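Trypsin/chymotrypsin inhibitor (Alocasia macrorrhizos, PDB 5YCZ) inhibits the serine proteases trypsin and alpha-chymotrypsin, as a plant Kunitz-type inhibitor built on the beta-trefoil fold. Local coordinates at residues L32-P35 with K36-P40; P60-A63 with D64-T67. One frame throughout, in Å; residues are numbered along the deposited sequence.

Contact 1: L32-P35 with K36-P40; sequences LAAP and KGSCP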
# COMPACT_ATOMS: atom_id res chain seq x y z
N LEU A 32 7.40 9.74 -3.30
CA LEU A 32 8.45 8.98 -2.64
C LEU A 32 9.75 9.20 -3.40
O LEU A 32 9.75 9.16 -4.63
CB LEU A 32 8.11 7.49 -2.62
CG LEU A 32 6.95 7.06 -1.73
CD1 LEU A 32 6.77 5.54 -1.70
CD2 LEU A 32 7.22 7.60 -0.33
N ALA A 33 10.85 9.42 -2.69
CA ALA A 33 12.11 9.74 -3.35
C ALA A 33 13.32 9.23 -2.58
O ALA A 33 13.32 9.19 -1.34
CB ALA A 33 12.28 11.25 -3.57
N ALA A 34 14.37 8.88 -3.32
CA ALA A 34 15.70 8.61 -2.81
C ALA A 34 16.64 8.53 -4.02
O ALA A 34 16.17 8.26 -5.13
CB ALA A 34 15.74 7.31 -1.99
N PRO A 35 17.93 8.78 -3.86
CA PRO A 35 18.82 8.69 -5.02
C PRO A 35 18.80 7.29 -5.60
O PRO A 35 18.31 6.34 -4.98
CB PRO A 35 20.20 9.05 -4.46
CG PRO A 35 19.90 9.82 -3.19
CD PRO A 35 18.65 9.20 -2.64
N LYS A 36 19.31 7.18 -6.82
CA LYS A 36 19.23 5.92 -7.55
C LYS A 36 19.80 4.78 -6.72
O LYS A 36 20.97 4.81 -6.32
CB LYS A 36 19.97 6.04 -8.88
CG LYS A 36 20.11 4.72 -9.62
CD LYS A 36 19.54 4.78 -11.04
CE LYS A 36 19.76 3.45 -11.79
NZ LYS A 36 19.60 2.25 -10.88
N GLY A 37 18.95 3.79 -6.44
CA GLY A 37 19.38 2.62 -5.71
C GLY A 37 19.48 2.81 -4.22
O GLY A 37 20.07 1.96 -3.54
N SER A 38 18.94 3.89 -3.68
CA SER A 38 18.96 4.10 -2.24
C SER A 38 17.67 3.55 -1.65
O SER A 38 16.60 3.71 -2.24
CB SER A 38 19.10 5.60 -1.92
OG SER A 38 19.69 5.81 -0.65
N CYS A 39 17.77 2.89 -0.50
CA CYS A 39 16.57 2.50 0.22
C CYS A 39 16.76 2.82 1.69
O CYS A 39 17.88 2.72 2.20
CB CYS A 39 16.24 1.00 0.06
SG CYS A 39 15.53 0.52 -1.57
N PRO A 40 15.69 3.22 2.41
CA PRO A 40 14.31 3.31 1.93
C PRO A 40 13.99 4.64 1.26
O PRO A 40 14.78 5.57 1.37
CB PRO A 40 13.47 3.15 3.22
CG PRO A 40 14.44 3.25 4.36
CD PRO A 40 15.78 3.65 3.81
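Pro35 O accepts two hydrogen bonds, from Ser38 N at 2.8 Å and, weakly, from Arg83 NH2. The first of these closes a type II beta turn from Pro35 to Ser38, with an N-H...O angle of 153°. Lys36 and Gly37 fill the two central corners. Gly37 takes the positive phi of 79° that this turn type needs there, and a residue without a side chain adopts it readily. The CB of Lys36 points away from the 32-35 arm, although it still lies 3.7 Å from Pro35 C.

Below the turn the two arms touch through small groups. The methyl Ala34 CB packs against Ser38, 3.7 Å from Ser38 O and 3.8 Å from Ser38 CB. Next to it the proline ring reaches the same carbon, Pro35 CD lying 3.7 Å from Ser38 CB. With Ser38 OG anti to its backbone nitrogen (chi1 -155°), the hydroxyl stands 4.1 Å from Pro35 CD. One guanidinium group spans the turn's two ends, Arg83 being bonded to Ser38 O and only weakly to Pro35 O. Further on, Cys39 SG forms a disulfide with Cys84, and a cis peptide precedes Pro40. Leu32 and Ala33 end strand 30-33, and residues 34-40 belong to the surface loop that leads to its antiparallel partner 42-45, with Ala33 backbone-bonded to Asn42.

Contact 2: P60-A63 with D64-T67; sequences PENA and DDDT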
# COMPACT_ATOMS: atom_id res chain seq x y z
N PRO A 60 -7.47 5.33 10.11
CA PRO A 60 -7.61 5.77 11.50
C PRO A 60 -7.26 4.63 12.43
O PRO A 60 -7.61 3.47 12.18
CB PRO A 60 -9.10 6.13 11.60
CG PRO A 60 -9.56 6.28 10.21
CD PRO A 60 -8.76 5.33 9.41
N GLU A 61 -6.52 4.95 13.49
CA GLU A 61 -6.15 3.91 14.45
C GLU A 61 -7.38 3.32 15.13
O GLU A 61 -7.31 2.19 15.62
CB GLU A 61 -5.19 4.46 15.49
CG GLU A 61 -3.74 4.43 15.08
CD GLU A 61 -2.79 4.39 16.27
OE1 GLU A 61 -2.06 3.39 16.41
OE2 GLU A 61 -2.78 5.36 17.06
N ASN A 62 -8.49 4.07 15.17
CA ASN A 62 -9.74 3.59 15.75
C ASN A 62 -10.52 2.83 14.68
O ASN A 62 -10.88 3.41 13.65
CB ASN A 62 -10.58 4.75 16.29
CG ASN A 62 -11.68 4.28 17.24
OD1 ASN A 62 -12.39 3.31 16.96
ND2 ASN A 62 -11.81 4.97 18.38
N ALA A 63 -10.82 1.56 14.95
CA ALA A 63 -11.28 0.66 13.90
C ALA A 63 -12.72 0.94 13.45
O ALA A 63 -13.08 0.59 12.31
CB ALA A 63 -11.14 -0.79 14.37
N ASP A 64 -13.55 1.54 14.30
CA ASP A 64 -14.95 1.82 13.95
C ASP A 64 -15.11 3.14 13.24
O ASP A 64 -16.15 3.38 12.62
CB ASP A 64 -15.81 1.83 15.21
CG ASP A 64 -15.44 0.70 16.16
OD1 ASP A 64 -15.25 -0.44 15.70
OD2 ASP A 64 -15.27 0.97 17.36
N ASP A 65 -14.11 4.00 13.33
CA ASP A 65 -14.03 5.13 12.44
C ASP A 65 -13.81 4.62 11.03
O ASP A 65 -12.86 3.86 10.78
CB ASP A 65 -12.88 6.05 12.85
CG ASP A 65 -13.27 7.06 13.90
OD1 ASP A 65 -14.19 7.87 13.66
OD2 ASP A 65 -12.66 7.04 14.98
N ASP A 66 -14.69 4.99 10.12
CA ASP A 66 -14.50 4.70 8.71
C ASP A 66 -14.40 5.99 7.92
O ASP A 66 -14.35 5.96 6.69
CB ASP A 66 -15.61 3.79 8.19
CG ASP A 66 -15.51 2.39 8.76
OD1 ASP A 66 -16.41 1.99 9.55
OD2 ASP A 66 -14.50 1.71 8.44
N THR A 67 -14.38 7.11 8.61
CA THR A 67 -13.95 8.39 8.09
C THR A 67 -12.76 8.84 8.94
O THR A 67 -12.55 8.33 10.04
CB THR A 67 -15.08 9.43 8.15
OG1 THR A 67 -15.27 9.85 9.51
CG2 THR A 67 -16.38 8.84 7.65
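Asn62 and Asp65 bracket a type I beta turn, in the loop that joins strands 55-60 and 74-77 of the beta-trefoil. The two hydrogen bonds within the turn are weak. In the backbone, Asp65 N reaches Asn62 O at 3.3 Å with a bent N-H...O angle of 127°. From the side chain, Asn62 OD1 accepts from Asp64 N at 3.4 Å, the pattern of an Asx turn laid over the beta turn; CG stands anti to the backbone N (chi1 -163°), which carries the amide forward over the next residues.

Polar partners outside the turn add to these. Asn62 ND2 donates to Gly141 O, and Glu61 OE1 forms a salt bridge with Arg115 NE, just ahead of strand 116-120. Arg14 holds the segment through a hydrogen bond from NH2 to the carbonyl Asp65 O and a long, weak ion pair from NE to Asp66 OD2.

Among the nonbonded contacts, the Asp65 carboxylate stands nearly perpendicular to the Asn62 amide, their planes 83° apart, and Asp65 OD2 rests 3.4 Å from Asn62 CB. Beneath the turn lies the buried Pro60 ring, with Pro60 CB 4.0 Å from Asp65 CB and Pro60 CG 3.6 Å from Thr67 O.

Overall arrangement
Contacts 1 and 2 are both surface turns between strands, but they lie on opposite sides of the chain's centre, their own centres about 32 Å apart, and they share no strand. Contact 1 lies in the connection between neighbouring antiparallel strands 30-33 and 42-45; contact 2 lies in the longer one between 55-60 and 74-77. The first is a type II turn with one sound backbone bond, tethered by a disulfide; the second is a type I turn with weak bonds, rich in acidic groups and resting on a buried proline. In contact 2, Pro60 is also about 9 Å from Ala57 of the predicted reactive bond, side chain to side chain, whereas contact 1 lies away from that site.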